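Local coordinates for cystathionine gamma-lyase (PDB 1N8P), which binds pyridoxal-5'-phosphate as an enzyme of the Cys/Met metabolism family, at residues S340-P345 with V368-G373. Residues are numbered along the deposited sequence; the frame is centred on the assembly and turned at random.
Sequences SLLEVP and VRISVG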
ATOM      1  N   SER A 340     -15.209  18.777  -2.990  1.00 41.12           N
ATOM      2  CA  SER A 340     -15.180  20.219  -3.232  1.00 40.35           C
ATOM      3  C   SER A 340     -14.118  21.001  -2.453  1.00 44.06           C
ATOM      4  O   SER A 340     -13.825  20.707  -1.299  1.00 42.60           O
ATOM      5  CB  SER A 340     -16.550  20.810  -2.923  1.00 31.50           C
ATOM      6  OG  SER A 340     -17.528  20.227  -3.756  1.00 36.97           O
ATOM      7  N   LEU A 341     -13.542  22.003  -3.108  1.00 47.21           N
ATOM      8  CA  LEU A 341     -12.532  22.847  -2.482  1.00 48.90           C
ATOM      9  C   LEU A 341     -12.670  24.298  -2.919  1.00 46.24           C
ATOM     10  O   LEU A 341     -13.245  24.594  -3.948  1.00 47.94           O
ATOM     11  CB  LEU A 341     -11.131  22.345  -2.819  1.00 45.51           C
ATOM     12  CG  LEU A 341     -10.822  20.914  -2.361  1.00 45.89           C
ATOM     13  CD1 LEU A 341      -9.336  20.660  -2.553  1.00 39.16           C
ATOM     14  CD2 LEU A 341     -11.195  20.707  -0.900  1.00 43.00           C
ATOM     15  N   LEU A 342     -12.177  25.223  -2.120  1.00 44.51           N
ATOM     16  CA  LEU A 342     -12.260  26.606  -2.533  1.00 47.81           C
ATOM     17  C   LEU A 342     -11.027  27.338  -2.021  1.00 48.21           C
ATOM     18  O   LEU A 342     -10.490  27.033  -0.966  1.00 47.14           O
ATOM     19  CB  LEU A 342     -13.577  27.225  -2.069  1.00 40.69           C
ATOM     20  CG  LEU A 342     -13.692  28.020  -0.788  1.00 42.08           C
ATOM     21  CD1 LEU A 342     -15.103  28.525  -0.698  1.00 39.95           C
ATOM     22  CD2 LEU A 342     -13.346  27.172   0.408  1.00 41.97           C
ATOM     23  N   GLU A 343     -10.548  28.280  -2.813  1.00 55.32           N
ATOM     24  CA  GLU A 343      -9.336  29.007  -2.462  1.00 58.48           C
ATOM     25  C   GLU A 343      -9.403  30.456  -2.947  1.00 59.86           C
ATOM     26  O   GLU A 343     -10.258  30.808  -3.762  1.00 60.00           O
ATOM     27  CB  GLU A 343      -8.144  28.252  -3.077  1.00 54.68           C
ATOM     28  CG  GLU A 343      -6.847  28.974  -3.114  1.00 51.32           C
ATOM     29  CD  GLU A 343      -6.430  29.312  -4.527  1.00 53.24           C
ATOM     30  OE1 GLU A 343      -7.305  29.565  -5.380  1.00 43.95           O
ATOM     31  OE2 GLU A 343      -5.215  29.346  -4.783  1.00 53.37           O
ATOM     32  N   VAL A 344      -8.525  31.298  -2.413  1.00 62.93           N
ATOM     33  CA  VAL A 344      -8.454  32.708  -2.798  1.00 64.95           C
ATOM     34  C   VAL A 344      -7.075  32.914  -3.396  1.00 63.49           C
ATOM     35  O   VAL A 344      -6.157  33.320  -2.702  1.00 69.92           O
ATOM     36  CB  VAL A 344      -8.589  33.633  -1.578  1.00 65.43           C
ATOM     37  CG1 VAL A 344      -8.426  35.077  -2.009  1.00 64.10           C
ATOM     38  CG2 VAL A 344      -9.936  33.413  -0.901  1.00 65.45           C
ATOM     39  N   PRO A 345      -6.918  32.649  -4.695  1.00 61.33           N
ATOM     40  CA  PRO A 345      -5.626  32.804  -5.355  1.00 62.03           C
ATOM     41  C   PRO A 345      -4.709  33.881  -4.816  1.00 60.21           C
ATOM     42  O   PRO A 345      -3.520  33.652  -4.626  1.00 60.19           O
ATOM     43  CB  PRO A 345      -6.008  33.031  -6.819  1.00 66.24           C
ATOM     44  CG  PRO A 345      -7.463  33.414  -6.768  1.00 64.57           C
ATOM     45  CD  PRO A 345      -7.983  32.536  -5.697  1.00 61.18           C
ATOM     46  N   VAL A 368     -12.887  34.753  -5.448  1.00 50.42           N
ATOM     47  CA  VAL A 368     -12.955  33.424  -4.856  1.00 51.65           C
ATOM     48  C   VAL A 368     -12.941  32.367  -5.973  1.00 50.88           C
ATOM     49  O   VAL A 368     -13.735  32.425  -6.925  1.00 50.15           O
ATOM     50  CB  VAL A 368     -14.239  33.237  -4.013  1.00 54.84           C
ATOM     51  CG1 VAL A 368     -14.419  31.775  -3.652  1.00 47.71           C
ATOM     52  CG2 VAL A 368     -14.157  34.069  -2.757  1.00 59.37           C
ATOM     53  N   ARG A 369     -12.022  31.416  -5.863  1.00 41.95           N
ATOM     54  CA  ARG A 369     -11.915  30.341  -6.834  1.00 41.07           C
ATOM     55  C   ARG A 369     -12.342  29.014  -6.198  1.00 43.64           C
ATOM     56  O   ARG A 369     -11.849  28.633  -5.125  1.00 43.40           O
ATOM     57  CB  ARG A 369     -10.491  30.249  -7.330  1.00 42.82           C
ATOM     58  CG  ARG A 369     -10.127  28.964  -8.030  1.00 44.81           C
ATOM     59  CD  ARG A 369      -8.699  29.092  -8.430  1.00 48.40           C
ATOM     60  NE  ARG A 369      -7.933  27.856  -8.557  1.00 57.30           N
ATOM     61  CZ  ARG A 369      -7.820  26.920  -7.624  1.00 60.10           C
ATOM     62  NH1 ARG A 369      -8.455  27.038  -6.465  1.00 69.17           N
ATOM     63  NH2 ARG A 369      -6.995  25.902  -7.828  1.00 56.30           N
ATOM     64  N   ILE A 370     -13.270  28.323  -6.853  1.00 38.64           N
ATOM     65  CA  ILE A 370     -13.781  27.054  -6.345  1.00 45.99           C
ATOM     66  C   ILE A 370     -13.667  25.855  -7.288  1.00 46.11           C
ATOM     67  O   ILE A 370     -13.885  25.937  -8.495  1.00 49.90           O
ATOM     68  CB  ILE A 370     -15.246  27.188  -5.868  1.00 39.31           C
ATOM     69  CG1 ILE A 370     -16.126  27.697  -6.985  1.00 39.80           C
ATOM     70  CG2 ILE A 370     -15.326  28.196  -4.748  1.00 46.70           C
ATOM     71  CD1 ILE A 370     -17.525  27.994  -6.529  1.00 48.27           C
ATOM     72  N   SER A 371     -13.295  24.739  -6.676  1.00 45.38           N
ATOM     73  CA  SER A 371     -13.097  23.438  -7.303  1.00 36.23           C
ATOM     74  C   SER A 371     -14.319  22.553  -6.960  1.00 38.59           C
ATOM     75  O   SER A 371     -14.377  21.945  -5.883  1.00 35.64           O
ATOM     76  CB  SER A 371     -11.813  22.835  -6.717  1.00 34.53           C
ATOM     77  OG  SER A 371     -11.397  21.667  -7.375  1.00 35.61           O
ATOM     78  N   VAL A 372     -15.305  22.499  -7.847  1.00 30.32           N
ATOM     79  CA  VAL A 372     -16.472  21.687  -7.593  1.00 31.71           C
ATOM     80  C   VAL A 372     -16.151  20.182  -7.619  1.00 38.97           C
ATOM     81  O   VAL A 372     -15.525  19.695  -8.567  1.00 35.23           O
ATOM     82  CB  VAL A 372     -17.532  21.952  -8.626  1.00 33.40           C
ATOM     83  CG1 VAL A 372     -18.785  21.174  -8.291  1.00 24.22           C
ATOM     84  CG2 VAL A 372     -17.800  23.431  -8.708  1.00 35.88           C
ATOM     85  N   GLY A 373     -16.585  19.469  -6.566  1.00 40.34           N
ATOM     86  CA  GLY A 373     -16.373  18.030  -6.437  1.00 33.06           C
ATOM     87  C   GLY A 373     -17.543  17.232  -6.986  1.00 33.05           C
ATOM     88  O   GLY A 373     -18.212  17.692  -7.924  1.00 32.72           O
TER
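Glu-343 and Arg-369 both start with CG anti to the backbone N, but the glutamate then bends at chi2 (-112°) while the arginine runs extended from CG to NE, and the two chains meet on the same face of the sheet. Glu-343 CD lies over one face of the guanidinium, and OE1, well out of its plane, is 3.0 Å from Arg-369 NH1, making a salt bridge of charges alone, with no N-H aimed at the oxygen. Both side chains also hydrogen-bond outside the pair: Arg-369 NE binds Asn-149 OD1, and Glu-343 OE2 binds Thr-349 OG1. Pro-345 CD packs on Arg-369 CB at 3.8 Å.

Beneath this pair the backbones run antiparallel. Glu-343 N meets Arg-369 O at 2.7 Å, nearly straight at 172°, and Arg-369 N returns a bond to Glu-343 O. Leu-341 and Ser-371 form the next reciprocal pair, and their CB atoms lie 4.0 Å apart. On the face opposite the charges, Leu-342 CB touches Ile-370 CG2 at the intervening non-hydrogen-bonded pair; Phe-322 and Ile-384 extend this apolar layer onto helices 316-325 and 377-392. Just before strand 341-343 begins and after 367-371 ends, Gly-373 N donates to Ser-340 OG at 3.1 Å, a side-chain bond continuing the pairing beyond the last bridge.

Strand 367-371 lies between 341-343 and 307-312 in the mixed sheet of the C-terminal domain of a fold-type I PLP enzyme, with helices against the face of the sheet that carries Leu-342 and Ile-370 and the Arg-369 side chain, on the other, about 6 Å from bound pyridoxal-5'-phosphate.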